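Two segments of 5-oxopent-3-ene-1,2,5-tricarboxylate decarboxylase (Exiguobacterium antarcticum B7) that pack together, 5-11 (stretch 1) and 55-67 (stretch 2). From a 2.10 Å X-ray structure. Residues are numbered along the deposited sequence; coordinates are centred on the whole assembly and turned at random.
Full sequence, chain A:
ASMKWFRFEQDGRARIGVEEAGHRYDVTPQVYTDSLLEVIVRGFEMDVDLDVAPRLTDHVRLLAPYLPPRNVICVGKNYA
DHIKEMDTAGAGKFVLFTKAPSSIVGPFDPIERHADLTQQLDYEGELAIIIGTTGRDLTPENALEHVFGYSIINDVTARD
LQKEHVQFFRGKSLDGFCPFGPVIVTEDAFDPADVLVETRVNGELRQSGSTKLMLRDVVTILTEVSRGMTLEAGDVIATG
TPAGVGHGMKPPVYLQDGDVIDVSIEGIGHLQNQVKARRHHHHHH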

# COMPACT_ATOMS: atom_id res chain seq x y z
N TRP A 5 13.11 20.77 -0.82
CA TRP A 5 13.18 20.06 -2.12
C TRP A 5 11.79 20.02 -2.72
O TRP A 5 10.84 19.76 -1.97
CB TRP A 5 13.71 18.64 -1.94
CG TRP A 5 15.14 18.53 -1.56
CD1 TRP A 5 15.68 18.49 -0.31
CD2 TRP A 5 16.23 18.40 -2.48
NE1 TRP A 5 17.04 18.37 -0.39
CE2 TRP A 5 17.40 18.30 -1.70
CE3 TRP A 5 16.32 18.35 -3.87
CZ2 TRP A 5 18.66 18.17 -2.29
CZ3 TRP A 5 17.56 18.22 -4.45
CH2 TRP A 5 18.72 18.13 -3.67
N PHE A 6 11.69 20.21 -4.03
CA PHE A 6 10.43 20.00 -4.77
C PHE A 6 10.74 19.54 -6.18
O PHE A 6 11.93 19.56 -6.61
CB PHE A 6 9.58 21.27 -4.76
CG PHE A 6 10.28 22.52 -5.23
CD1 PHE A 6 11.01 23.30 -4.34
CD2 PHE A 6 10.21 22.91 -6.56
CE1 PHE A 6 11.64 24.45 -4.76
CE2 PHE A 6 10.86 24.06 -6.99
CZ PHE A 6 11.57 24.83 -6.09
N ARG A 7 9.69 19.03 -6.81
CA ARG A 7 9.59 18.78 -8.26
C ARG A 7 8.70 19.91 -8.80
O ARG A 7 7.75 20.28 -8.09
CB ARG A 7 9.03 17.38 -8.46
CG ARG A 7 9.69 16.57 -9.56
CD ARG A 7 9.37 15.10 -9.46
NE ARG A 7 8.00 14.88 -9.05
CZ ARG A 7 7.06 14.28 -9.77
NH1 ARG A 7 7.34 13.81 -10.97
NH2 ARG A 7 5.84 14.15 -9.29
N PHE A 8 9.03 20.46 -9.97
CA PHE A 8 8.18 21.45 -10.70
C PHE A 8 8.11 21.08 -12.18
O PHE A 8 9.00 20.33 -12.64
CB PHE A 8 8.73 22.87 -10.51
CG PHE A 8 10.06 23.15 -11.16
CD1 PHE A 8 10.13 23.64 -12.46
CD2 PHE A 8 11.24 22.99 -10.46
CE1 PHE A 8 11.35 23.95 -13.04
CE2 PHE A 8 12.47 23.29 -11.04
CZ PHE A 8 12.51 23.78 -12.33
N GLU A 9 7.10 21.60 -12.88
CA GLU A 9 6.80 21.28 -14.30
C GLU A 9 7.48 22.30 -15.22
O GLU A 9 7.39 23.52 -14.94
CB GLU A 9 5.29 21.29 -14.53
CG GLU A 9 4.89 21.24 -15.99
CD GLU A 9 3.39 21.40 -16.17
OE1 GLU A 9 2.65 21.04 -15.24
OE2 GLU A 9 2.97 21.92 -17.24
N GLN A 10 8.11 21.79 -16.29
CA GLN A 10 8.67 22.58 -17.43
C GLN A 10 8.50 21.79 -18.74
O GLN A 10 9.13 20.72 -18.89
CB GLN A 10 10.13 22.92 -17.15
CG GLN A 10 10.71 23.91 -18.15
CD GLN A 10 11.93 24.57 -17.57
OE1 GLN A 10 11.83 25.48 -16.75
NE2 GLN A 10 13.09 24.08 -17.98
N ASP A 11 7.67 22.30 -19.65
CA ASP A 11 7.40 21.72 -20.99
C ASP A 11 6.64 20.40 -20.85
O ASP A 11 6.91 19.48 -21.65
CB ASP A 11 8.70 21.55 -21.79
CG ASP A 11 9.47 22.85 -21.95
OD1 ASP A 11 9.51 23.65 -20.98
OD2 ASP A 11 10.03 23.06 -23.04
N ARG A 55 17.04 30.70 -11.38
CA ARG A 55 16.24 31.30 -10.28
C ARG A 55 14.81 31.55 -10.79
O ARG A 55 14.28 32.65 -10.54
CB ARG A 55 16.92 32.57 -9.76
CG ARG A 55 17.09 33.68 -10.78
CD ARG A 55 18.44 33.71 -11.49
NE ARG A 55 18.33 33.93 -12.94
CZ ARG A 55 19.33 34.20 -13.77
NH1 ARG A 55 19.09 34.36 -15.06
NH2 ARG A 55 20.57 34.32 -13.33
N LEU A 56 14.19 30.55 -11.43
CA LEU A 56 12.98 30.71 -12.28
C LEU A 56 11.82 31.32 -11.48
O LEU A 56 11.92 31.42 -10.24
CB LEU A 56 12.59 29.36 -12.90
CG LEU A 56 12.10 29.42 -14.35
CD1 LEU A 56 13.27 29.59 -15.31
CD2 LEU A 56 11.29 28.18 -14.71
N THR A 57 10.74 31.69 -12.19
CA THR A 57 9.60 32.52 -11.73
C THR A 57 8.74 31.79 -10.68
O THR A 57 8.96 30.58 -10.46
CB THR A 57 8.75 32.96 -12.93
OG1 THR A 57 8.41 31.79 -13.66
CG2 THR A 57 9.46 33.94 -13.84
N ASP A 58 7.79 32.51 -10.07
CA ASP A 58 6.93 32.01 -8.97
C ASP A 58 5.77 31.19 -9.55
O ASP A 58 5.39 30.19 -8.91
CB ASP A 58 6.43 33.17 -8.10
CG ASP A 58 7.54 34.07 -7.60
OD1 ASP A 58 8.00 34.92 -8.39
OD2 ASP A 58 7.94 33.92 -6.42
N HIS A 59 5.24 31.61 -10.71
CA HIS A 59 4.24 30.85 -11.53
C HIS A 59 4.96 29.73 -12.29
O HIS A 59 4.79 29.63 -13.52
CB HIS A 59 3.43 31.81 -12.43
CG HIS A 59 4.22 32.56 -13.45
ND1 HIS A 59 5.27 33.41 -13.12
CD2 HIS A 59 4.10 32.62 -14.80
CE1 HIS A 59 5.77 33.94 -14.22
NE2 HIS A 59 5.07 33.48 -15.26
N VAL A 60 5.71 28.89 -11.56
CA VAL A 60 6.60 27.81 -12.09
C VAL A 60 5.80 26.51 -12.17
O VAL A 60 6.02 25.74 -13.13
CB VAL A 60 7.87 27.68 -11.24
CG1 VAL A 60 7.58 27.46 -9.76
CG2 VAL A 60 8.78 26.59 -11.76
N ARG A 61 4.90 26.30 -11.19
CA ARG A 61 3.98 25.13 -11.04
C ARG A 61 4.73 23.91 -10.49
O ARG A 61 5.49 23.25 -11.26
CB ARG A 61 3.23 24.75 -12.32
CG ARG A 61 1.90 24.08 -12.02
CD ARG A 61 1.45 23.04 -13.03
NE ARG A 61 0.65 22.00 -12.38
CZ ARG A 61 -0.13 21.10 -13.01
NH1 ARG A 61 -0.24 21.11 -14.33
NH2 ARG A 61 -0.80 20.21 -12.32
N LEU A 62 4.48 23.61 -9.21
CA LEU A 62 5.05 22.49 -8.42
C LEU A 62 4.27 21.22 -8.78
O LEU A 62 3.07 21.33 -9.13
CB LEU A 62 4.88 22.83 -6.93
CG LEU A 62 5.87 23.83 -6.31
CD1 LEU A 62 7.15 23.15 -5.93
CD2 LEU A 62 6.19 24.98 -7.24
N LEU A 63 4.92 20.06 -8.73
CA LEU A 63 4.22 18.75 -8.82
C LEU A 63 4.20 18.13 -7.43
O LEU A 63 4.81 18.72 -6.49
CB LEU A 63 4.92 17.86 -9.86
CG LEU A 63 4.94 18.42 -11.29
CD1 LEU A 63 5.81 17.55 -12.18
CD2 LEU A 63 3.53 18.55 -11.88
N ALA A 64 3.50 17.00 -7.27
CA ALA A 64 3.63 16.17 -6.05
C ALA A 64 5.12 15.85 -5.88
O ALA A 64 5.82 15.68 -6.87
CB ALA A 64 2.79 14.93 -6.19
N PRO A 65 5.69 15.83 -4.67
CA PRO A 65 7.11 15.50 -4.52
C PRO A 65 7.55 14.25 -5.31
O PRO A 65 8.53 14.33 -5.99
CB PRO A 65 7.21 15.39 -2.99
CG PRO A 65 6.31 16.50 -2.52
CD PRO A 65 5.10 16.31 -3.41
N TYR A 66 6.80 13.15 -5.23
CA TYR A 66 7.00 11.94 -6.07
C TYR A 66 5.77 11.06 -5.94
O TYR A 66 4.88 11.43 -5.14
CB TYR A 66 8.26 11.18 -5.65
CG TYR A 66 8.30 10.87 -4.18
CD1 TYR A 66 7.65 9.77 -3.66
CD2 TYR A 66 8.94 11.72 -3.30
CE1 TYR A 66 7.70 9.48 -2.30
CE2 TYR A 66 8.99 11.46 -1.94
CZ TYR A 66 8.37 10.34 -1.45
OH TYR A 66 8.43 10.10 -0.11
N LEU A 67 5.70 10.00 -6.73
CA LEU A 67 4.70 8.91 -6.60
C LEU A 67 5.26 7.92 -5.58
O LEU A 67 6.31 7.32 -5.80
CB LEU A 67 4.46 8.26 -7.96
CG LEU A 67 3.37 7.19 -7.99
CD1 LEU A 67 1.99 7.81 -7.86
CD2 LEU A 67 3.45 6.35 -9.27
O HOH W 1 7.09 19.02 -5.29

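Stretch 1 offers a β-strand edge, and stretch 2, without regular secondary structure of its own, runs along it closely enough to form a single bridge. The contact buries 648 Å² summed over both sides, and its rule is simple: two backbone hydrogen bonds fix the register, and side chains fill in around them.

Stretch 2 enters loosely. Arg 55 does not reach the strand, and Leu 56 makes a slight contact, its CD2 lying 3.4 Å from OE1 of Gln 10. Thr 57, Asp 58 and His 59 stay out of reach, and polar residues suit this exposed excursion.

Val 60 brings the chain back. Its CG2 packs 3.3 Å from CD1 of Phe 8. Its carbonyl is less comfortable: Val 60 O and Glu 9 O, both acceptors, stand 3.2 Å apart with no hydrogen bond between them.

Arg 61, at a positive phi of 77°, turns its carbonyl to the strand, and Glu 9 N donates to Arg 61 O at 2.8 Å and a nearly straight 168°. The side chains repeat the pairing: Glu 9, with chi1 and chi2 both t, sets OE1 3.0 Å from Arg 61 NH1 in a salt bridge. Long charged residues fit here, since their ends can meet while their backbones stay paired.

Leu 62 faces Phe 8 across the bridge, CA to CA 4.0 Å. Its CA-to-CB bond points away overall, yet the end of the side chain comes nearer and CD1 reaches within 3.1 Å of CD2 of the buried Phe 6. Leu 63 N then donates to Arg 7 O (2.9 Å, 168°), completing the backbone pair. Beyond it, water 1 links the two stretches, accepting from Arg 7 N at 3.0 Å and lying 2.6 Å from Leu 63 O, to which it can donate.

Leu 63 points toward the strand, and its CB lies over one face of the Arg 7 guanidinium, 3.9 Å from NH2. Arg 7, the residue most covered by the contact, can thus rest its flat group on aliphatic carbon while its nitrogens seek carbonyls: NH2 and NE donate to Ala 64 O at 2.9 and 3.2 Å, and NE also makes a weak bond to Pro 65 O at 3.2 Å. Ala 64 and Pro 65 direct their side chains away, contributing chiefly backbone oxygens. By Tyr 66 and Leu 67 the side-chain ends lead away, and the contact closes.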